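Local coordinates for protein beta-glucosidase (Pseudoalteromonas sp., PDB 3F95) that belongs to an exo-1,3/1,4-beta-glucanase, probably acting as a beta-glucosidase, and is its extra C-terminal beta-sandwich domain, at residues Gly86-Lys91 with Val168-Lys173; Thr133-Leu138 with Asp176-Leu181. One frame throughout, in Å; residues are numbered along the deposited sequence.

Contact 1. Residues Gly86-Lys91 with Val168-Lys173; sequences GYLELK and VALTIK
Thr171 meets Tyr87 through its methyl: chi1 (-173°) sets OG1 anti to the backbone N and leaves CG2 between N and the carbonyl carbon, 3.7 Å from Tyr87 CB. Tyr87 has its CG anti to its own carbonyl carbon, and Thr171 O lies at the ring's edge, in its plane. The two residues are a hydrogen-bonded pair of an antiparallel ladder in one sheet of this beta-sandwich domain, where the strand axes run at 152°. Four backbone bonds join the segments, among them Glu89 N to Ala169 O at 2.7 Å; Tyr87 N to Thr171 O is the most bent, at 144°. Thr171 CG2 also lies 4.2 Å from Glu89 CB, while in the conformer given Glu89 OE1 bonds Ser175 N. An alanine at Thr171 would probably leave Tyr87 CB and Glu89 CB without their methyl partner and the carbonyl of Lys173 without its side-chain donor. The opposite face belongs to the sandwich interior: Leu88 and Leu170 cross obliquely, CD1 to CD2 at 3.8 Å, and both touch Met107 of the facing sheet. Val168 extends this apolar face, with CG1 on Leu88 CD1 and CG2 on Leu90 CB, and meets Leu71 across the sandwich. Back at the strand end, Thr171 OG1 donates to Lys173 O at 2.9 Å, from well above the carbonyl plane.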
ATOM      1  N   GLY A  86       8.848  -3.106  14.292  1.00 25.59           N
ATOM      2  CA  GLY A  86       8.193  -1.850  13.942  1.00 23.92           C
ATOM      3  C   GLY A  86       6.926  -2.047  13.119  1.00 22.06           C
ATOM      4  O   GLY A  86       6.288  -3.112  13.149  1.00 21.35           O
ATOM      5  N   TYR A  87       6.582  -1.004  12.370  1.00 20.71           N
ATOM      6  CA  TYR A  87       5.304  -0.903  11.695  1.00 20.74           C
ATOM      7  C   TYR A  87       5.491  -0.320  10.316  1.00 19.64           C
ATOM      8  O   TYR A  87       6.359   0.540  10.107  1.00 19.69           O
ATOM      9  CB  TYR A  87       4.378   0.074  12.432  1.00 21.07           C
ATOM     10  CG  TYR A  87       4.068  -0.358  13.830  1.00 22.61           C
ATOM     11  CD1 TYR A  87       2.869  -0.998  14.117  1.00 22.14           C
ATOM     12  CD2 TYR A  87       4.986  -0.137  14.872  1.00 23.75           C
ATOM     13  CE1 TYR A  87       2.583  -1.426  15.393  1.00 23.36           C
ATOM     14  CE2 TYR A  87       4.706  -0.568  16.168  1.00 25.40           C
ATOM     15  CZ  TYR A  87       3.499  -1.201  16.411  1.00 24.47           C
ATOM     16  OH  TYR A  87       3.196  -1.627  17.685  1.00 27.67           O
ATOM     17  N   LEU A  88       4.652  -0.751   9.387  1.00 18.57           N
ATOM     18  CA  LEU A  88       4.419   0.080   8.211  1.00 18.91           C
ATOM     19  C   LEU A  88       3.200   0.936   8.545  1.00 17.99           C
ATOM     20  O   LEU A  88       2.153   0.399   8.908  1.00 18.56           O
ATOM     21  CB  LEU A  88       4.165  -0.775   6.958  1.00 18.27           C
ATOM     22  CG  LEU A  88       3.948   0.050   5.669  1.00 19.19           C
ATOM     23  CD1 LEU A  88       5.296   0.611   5.192  1.00 19.32           C
ATOM     24  CD2 LEU A  88       3.276  -0.761   4.555  1.00 21.36           C
ATOM     25  N   GLU A  89       3.347   2.251   8.444  1.00 17.40           N
ATOM     26  CA  GLU A  89       2.221   3.155   8.637  0.50 17.27           C
ATOM     27  C   GLU A  89       1.819   3.796   7.323  1.00 17.24           C
ATOM     28  O   GLU A  89       2.672   4.152   6.507  1.00 16.05           O
ATOM     29  CB  GLU A  89       2.531   4.238   9.680  0.50 16.98           C
ATOM     30  CG  GLU A  89       1.377   5.232   9.876  0.50 17.34           C
ATOM     31  CD  GLU A  89       1.735   6.447  10.739  0.50 18.06           C
ATOM     32  OE1 GLU A  89       1.893   6.270  11.953  0.50 18.32           O
ATOM     33  OE2 GLU A  89       1.819   7.582  10.207  0.50 18.90           O
ATOM     34  N   LEU A  90       0.512   3.940   7.114  1.00 16.33           N
ATOM     35  CA  LEU A  90       0.023   4.620   5.921  1.00 16.22           C
ATOM     36  C   LEU A  90      -1.334   5.230   6.216  1.00 15.99           C
ATOM     37  O   LEU A  90      -1.999   4.821   7.159  1.00 15.83           O
ATOM     38  CB  LEU A  90      -0.087   3.642   4.734  1.00 16.98           C
ATOM     39  CG  LEU A  90      -1.166   2.531   4.805  1.00 17.58           C
ATOM     40  CD1 LEU A  90      -1.473   1.942   3.410  1.00 22.56           C
ATOM     41  CD2 LEU A  90      -0.776   1.429   5.728  1.00 21.21           C
ATOM     42  N   LYS A  91      -1.737   6.222   5.439  1.00 15.24           N
ATOM     43  CA  LYS A  91      -3.127   6.653   5.482  1.00 15.50           C
ATOM     44  C   LYS A  91      -3.847   6.014   4.288  1.00 15.10           C
ATOM     45  O   LYS A  91      -3.281   5.907   3.194  1.00 14.86           O
ATOM     46  CB  LYS A  91      -3.232   8.180   5.452  1.00 15.58           C
ATOM     47  CG  LYS A  91      -2.516   8.840   6.663  1.00 17.11           C
ATOM     48  CD  LYS A  91      -2.638  10.360   6.632  1.00 17.59           C
ATOM     49  CE  LYS A  91      -1.961  10.992   7.878  1.00 19.58           C
ATOM     50  NZ  LYS A  91      -0.486  10.741   7.835  1.00 20.34           N
ATOM     51  N   VAL A 168       3.065   7.053   3.488  1.00 14.01           N
ATOM     52  CA  VAL A 168       3.489   5.691   3.781  1.00 14.29           C
ATOM     53  C   VAL A 168       4.892   5.723   4.328  1.00 14.86           C
ATOM     54  O   VAL A 168       5.814   6.250   3.676  1.00 14.82           O
ATOM     55  CB  VAL A 168       3.481   4.788   2.512  1.00 15.27           C
ATOM     56  CG1 VAL A 168       3.798   3.369   2.876  1.00 13.74           C
ATOM     57  CG2 VAL A 168       2.107   4.822   1.846  1.00 12.61           C
ATOM     58  N   ALA A 169       5.075   5.161   5.522  1.00 14.85           N
ATOM     59  CA  ALA A 169       6.415   5.164   6.128  1.00 15.01           C
ATOM     60  C   ALA A 169       6.619   3.987   7.056  1.00 16.69           C
ATOM     61  O   ALA A 169       5.646   3.495   7.647  1.00 16.67           O
ATOM     62  CB  ALA A 169       6.651   6.493   6.884  1.00 15.30           C
ATOM     63  N   LEU A 170       7.875   3.511   7.160  1.00 17.40           N
ATOM     64  CA  LEU A 170       8.237   2.563   8.207  1.00 18.48           C
ATOM     65  C   LEU A 170       8.462   3.369   9.496  1.00 19.49           C
ATOM     66  O   LEU A 170       9.059   4.438   9.452  1.00 18.37           O
ATOM     67  CB  LEU A 170       9.489   1.769   7.817  1.00 19.14           C
ATOM     68  CG  LEU A 170       9.359   0.798   6.643  1.00 19.06           C
ATOM     69  CD1 LEU A 170      10.716   0.338   6.133  1.00 20.56           C
ATOM     70  CD2 LEU A 170       8.501  -0.407   7.030  1.00 21.68           C
ATOM     71  N   THR A 171       7.951   2.866  10.623  1.00 20.16           N
ATOM     72  CA  THR A 171       8.080   3.566  11.890  1.00 21.76           C
ATOM     73  C   THR A 171       8.285   2.592  13.051  1.00 23.34           C
ATOM     74  O   THR A 171       7.825   1.445  13.010  1.00 22.96           O
ATOM     75  CB  THR A 171       6.848   4.461  12.194  1.00 21.54           C
ATOM     76  OG1 THR A 171       7.121   5.240  13.367  1.00 22.98           O
ATOM     77  CG2 THR A 171       5.603   3.614  12.451  1.00 19.91           C
ATOM     78  N   ILE A 172       8.960   3.060  14.097  1.00 25.07           N
ATOM     79  CA  ILE A 172       9.157   2.205  15.266  1.00 28.12           C
ATOM     80  C   ILE A 172       8.027   2.422  16.249  1.00 30.21           C
ATOM     81  O   ILE A 172       7.805   1.585  17.119  1.00 31.61           O
ATOM     82  CB  ILE A 172      10.550   2.376  15.937  1.00 27.40           C
ATOM     83  CG1 ILE A 172      10.753   3.807  16.443  1.00 28.36           C
ATOM     84  CG2 ILE A 172      11.623   1.970  14.950  1.00 28.74           C
ATOM     85  CD1 ILE A 172      12.051   4.026  17.197  1.00 27.22           C
ATOM     86  N   LYS A 173       7.335   3.553  16.089  1.00 32.25           N
ATOM     87  CA  LYS A 173       6.136   3.862  16.868  1.00 34.64           C
ATOM     88  C   LYS A 173       5.012   4.500  16.042  1.00 34.70           C
ATOM     89  O   LYS A 173       5.185   5.596  15.463  1.00 35.37           O
ATOM     90  CB  LYS A 173       6.454   4.748  18.090  1.00 35.17           C
ATOM     91  CG  LYS A 173       6.945   6.151  17.774  1.00 36.78           C
ATOM     92  CD  LYS A 173       6.170   7.182  18.593  1.00 39.74           C
ATOM     93  CE  LYS A 173       6.255   6.887  20.077  1.00 42.27           C
ATOM     94  NZ  LYS A 173       5.221   7.616  20.897  1.00 43.84           N
TER

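Contact 2. Residues Thr133-Leu138 with Asp176-Leu181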
ATOM      1  N   THR A 133      -5.533   6.599   9.504  1.00 15.62           N
ATOM      2  CA  THR A 133      -4.132   6.260   9.615  1.00 16.42           C
ATOM      3  C   THR A 133      -4.023   4.837  10.169  1.00 16.03           C
ATOM      4  O   THR A 133      -4.486   4.545  11.280  1.00 16.50           O
ATOM      5  CB  THR A 133      -3.383   7.241  10.535  1.00 16.02           C
ATOM      6  OG1 THR A 133      -3.600   8.565  10.059  1.00 17.73           O
ATOM      7  CG2 THR A 133      -1.899   6.945  10.516  1.00 18.00           C
ATOM      8  N   LEU A 134      -3.425   3.952   9.374  1.00 15.60           N
ATOM      9  CA  LEU A 134      -3.303   2.538   9.735  1.00 15.93           C
ATOM     10  C   LEU A 134      -1.851   2.229  10.105  1.00 17.16           C
ATOM     11  O   LEU A 134      -0.917   2.589   9.355  1.00 17.22           O
ATOM     12  CB  LEU A 134      -3.753   1.659   8.553  1.00 15.74           C
ATOM     13  CG  LEU A 134      -5.168   1.855   7.996  1.00 18.02           C
ATOM     14  CD1 LEU A 134      -5.407   0.901   6.804  1.00 18.11           C
ATOM     15  CD2 LEU A 134      -6.229   1.606   9.126  1.00 16.25           C
ATOM     16  N   ALA A 135      -1.647   1.614  11.270  1.00 16.62           N
ATOM     17  CA  ALA A 135      -0.324   1.157  11.681  1.00 16.86           C
ATOM     18  C   ALA A 135      -0.275  -0.369  11.611  1.00 17.50           C
ATOM     19  O   ALA A 135      -1.094  -1.059  12.204  1.00 17.05           O
ATOM     20  CB  ALA A 135       0.066   1.693  13.099  1.00 16.89           C
ATOM     21  N   ILE A 136       0.649  -0.895  10.816  1.00 16.85           N
ATOM     22  CA  ILE A 136       0.686  -2.338  10.579  1.00 17.59           C
ATOM     23  C   ILE A 136       1.932  -2.980  11.189  1.00 17.70           C
ATOM     24  O   ILE A 136       3.032  -2.850  10.643  1.00 16.76           O
ATOM     25  CB  ILE A 136       0.590  -2.686   9.064  1.00 17.88           C
ATOM     26  CG1 ILE A 136      -0.686  -2.061   8.479  1.00 18.87           C
ATOM     27  CG2 ILE A 136       0.601  -4.189   8.893  1.00 16.63           C
ATOM     28  CD1 ILE A 136      -0.756  -2.056   6.955  1.00 18.22           C
ATOM     29  N   PRO A 137       1.762  -3.672  12.332  1.00 18.02           N
ATOM     30  CA  PRO A 137       2.946  -4.279  12.949  1.00 18.60           C
ATOM     31  C   PRO A 137       3.545  -5.278  11.970  1.00 19.40           C
ATOM     32  O   PRO A 137       2.815  -6.055  11.348  1.00 17.47           O
ATOM     33  CB  PRO A 137       2.412  -4.970  14.200  1.00 19.37           C
ATOM     34  CG  PRO A 137       0.886  -4.937  14.088  1.00 19.17           C
ATOM     35  CD  PRO A 137       0.514  -3.900  13.085  1.00 18.50           C
ATOM     36  N   LEU A 138       4.860  -5.215  11.800  1.00 20.62           N
ATOM     37  CA  LEU A 138       5.527  -6.065  10.806  1.00 23.53           C
ATOM     38  C   LEU A 138       5.698  -7.500  11.286  1.00 25.98           C
ATOM     39  O   LEU A 138       5.807  -8.433  10.484  1.00 27.48           O
ATOM     40  CB  LEU A 138       6.870  -5.451  10.388  1.00 22.57           C
ATOM     41  CG  LEU A 138       6.764  -4.071   9.708  1.00 22.33           C
ATOM     42  CD1 LEU A 138       8.132  -3.548   9.288  1.00 23.45           C
ATOM     43  CD2 LEU A 138       5.803  -4.100   8.501  1.00 21.75           C
ATOM     44  N   ASP A 176      -0.099   8.791  17.101  1.00 32.32           N
ATOM     45  CA  ASP A 176      -1.164   8.786  18.105  1.00 31.75           C
ATOM     46  C   ASP A 176      -2.536   8.448  17.535  1.00 30.82           C
ATOM     47  O   ASP A 176      -3.275   7.655  18.123  1.00 31.88           O
ATOM     48  CB  ASP A 176      -1.230  10.141  18.830  1.00 32.01           C
ATOM     49  CG  ASP A 176      -0.073  10.349  19.791  1.00 33.42           C
ATOM     50  OD1 ASP A 176       0.776   9.433  19.939  1.00 32.35           O
ATOM     51  OD2 ASP A 176      -0.026  11.444  20.404  1.00 35.01           O
ATOM     52  N   ASP A 177      -2.887   9.017  16.390  1.00 29.59           N
ATOM     53  CA  ASP A 177      -4.265   8.770  15.957  0.50 28.68           C
ATOM     54  C   ASP A 177      -4.403   7.530  15.066  1.00 27.76           C
ATOM     55  O   ASP A 177      -5.462   7.267  14.495  1.00 27.39           O
ATOM     56  CB  ASP A 177      -4.930  10.033  15.393  0.50 28.76           C
ATOM     57  CG  ASP A 177      -5.489  10.942  16.492  0.50 29.88           C
ATOM     58  OD1 ASP A 177      -6.186  11.918  16.144  0.50 30.13           O
ATOM     59  OD2 ASP A 177      -5.242  10.689  17.702  0.50 29.90           O
ATOM     60  N   SER A 178      -3.354   6.713  15.050  1.00 25.46           N
ATOM     61  CA  SER A 178      -3.352   5.505  14.226  1.00 23.02           C
ATOM     62  C   SER A 178      -4.199   4.361  14.787  1.00 22.20           C
ATOM     63  O   SER A 178      -4.406   4.249  16.003  1.00 21.23           O
ATOM     64  CB  SER A 178      -1.924   5.034  13.971  1.00 22.93           C
ATOM     65  OG  SER A 178      -1.359   4.456  15.134  1.00 22.43           O
ATOM     66  N   ILE A 179      -4.685   3.528  13.875  1.00 20.06           N
ATOM     67  CA  ILE A 179      -5.396   2.298  14.183  1.00 19.44           C
ATOM     68  C   ILE A 179      -4.465   1.143  13.802  1.00 19.31           C
ATOM     69  O   ILE A 179      -4.033   1.051  12.650  1.00 18.02           O
ATOM     70  CB  ILE A 179      -6.704   2.229  13.369  1.00 19.86           C
ATOM     71  CG1 ILE A 179      -7.545   3.507  13.587  1.00 20.85           C
ATOM     72  CG2 ILE A 179      -7.495   0.919  13.654  1.00 20.36           C
ATOM     73  CD1 ILE A 179      -8.803   3.588  12.671  1.00 19.85           C
ATOM     74  N   SER A 180      -4.125   0.294  14.772  1.00 18.08           N
ATOM     75  CA  SER A 180      -3.219  -0.814  14.523  0.50 17.88           C
ATOM     76  C   SER A 180      -3.955  -2.026  13.936  1.00 18.15           C
ATOM     77  O   SER A 180      -4.924  -2.545  14.529  1.00 17.69           O
ATOM     78  CB  SER A 180      -2.440  -1.169  15.802  0.50 17.16           C
ATOM     79  OG  SER A 180      -1.551  -2.262  15.584  0.50 19.26           O
ATOM     80  N   LEU A 181      -3.504  -2.467  12.758  1.00 17.58           N
ATOM     81  CA  LEU A 181      -3.983  -3.720  12.177  1.00 17.64           C
ATOM     82  C   LEU A 181      -3.200  -4.865  12.800  1.00 18.01           C
ATOM     83  O   LEU A 181      -2.286  -5.434  12.208  1.00 18.23           O
ATOM     84  CB  LEU A 181      -3.867  -3.734  10.638  1.00 17.30           C
ATOM     85  CG  LEU A 181      -4.601  -2.602   9.909  1.00 17.70           C
ATOM     86  CD1 LEU A 181      -4.536  -2.894   8.405  1.00 16.87           C
ATOM     87  CD2 LEU A 181      -6.055  -2.502  10.406  1.00 17.08           C
TER
HETATM   88  O   HOH W   1      -6.701   7.354  11.944  1.00 25.15           O
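Ile136 and Leu181 lie side by side and point the same way, with Ile136 CG1 3.9 Å from Leu181 CD1. With CG1 of Ile136 and CG of Leu181 each anti to its own carbonyl carbon (chi1 -56° and -57°), the two side chains start off alike on neighbouring parallel segments. Leu134 CD1 lies 4.2 Å from Leu181 CD1. Phe122 touches both of these leucines, and Ile136 goes on to meet Leu104, Val106 and Ile117 of the facing sheet. On the other face the groups are small: Ala135 CB sits 3.7 Å from Ser178 OG, whose hydrogen bond goes to Ser175 O, and Thr133 CG2 rests against Ser178 CB. The backbones are zipped in parallel by Ile179 N to Thr133 O, Ala135 N to Ile179 O and Leu181 N to Ala135 O, each 2.8 Å; in the middle bond the donor lies above the carbonyl plane of Ile179. A water continues the ladder beyond Thr133, accepting from Thr133 N and donating to Asp177 O. At the other end Pro137 has no N-H to offer, and its CD packs 3.3 Å from Leu181 O. Arg115 NH1 bonds both that oxygen and Pro137 O, and the Cys140-Cys183 disulfide, two residues beyond each segment, joins the two continuations covalently. This is a short parallel edge strand added to a largely antiparallel sheet of a beta-sandwich, a fold consistent with the galactose-binding-like family.

From the N terminus the segments come in the order 86-91, 133-138, 168-173, 176-181, so the two contacts cross. Contact 1 closes a long loop that holds strands 102-108 and 113-118 of the facing sheet, with the Cys108-Cys113 disulfide between them. Contact 2 closes a shorter loop that starts within the first, takes in strands 149-158 and 161-171, and ends beyond it. Strands 87-94 and 132-137 are antiparallel neighbours, with Leu88 O probably bonded to Ile136 N and Leu90 O to Leu134 N. Across the sheet the order is therefore 161-171, 87-94, 132-137, 179-180, and the loop through Pro174 and Ser175 carries the chain over the two middle strands.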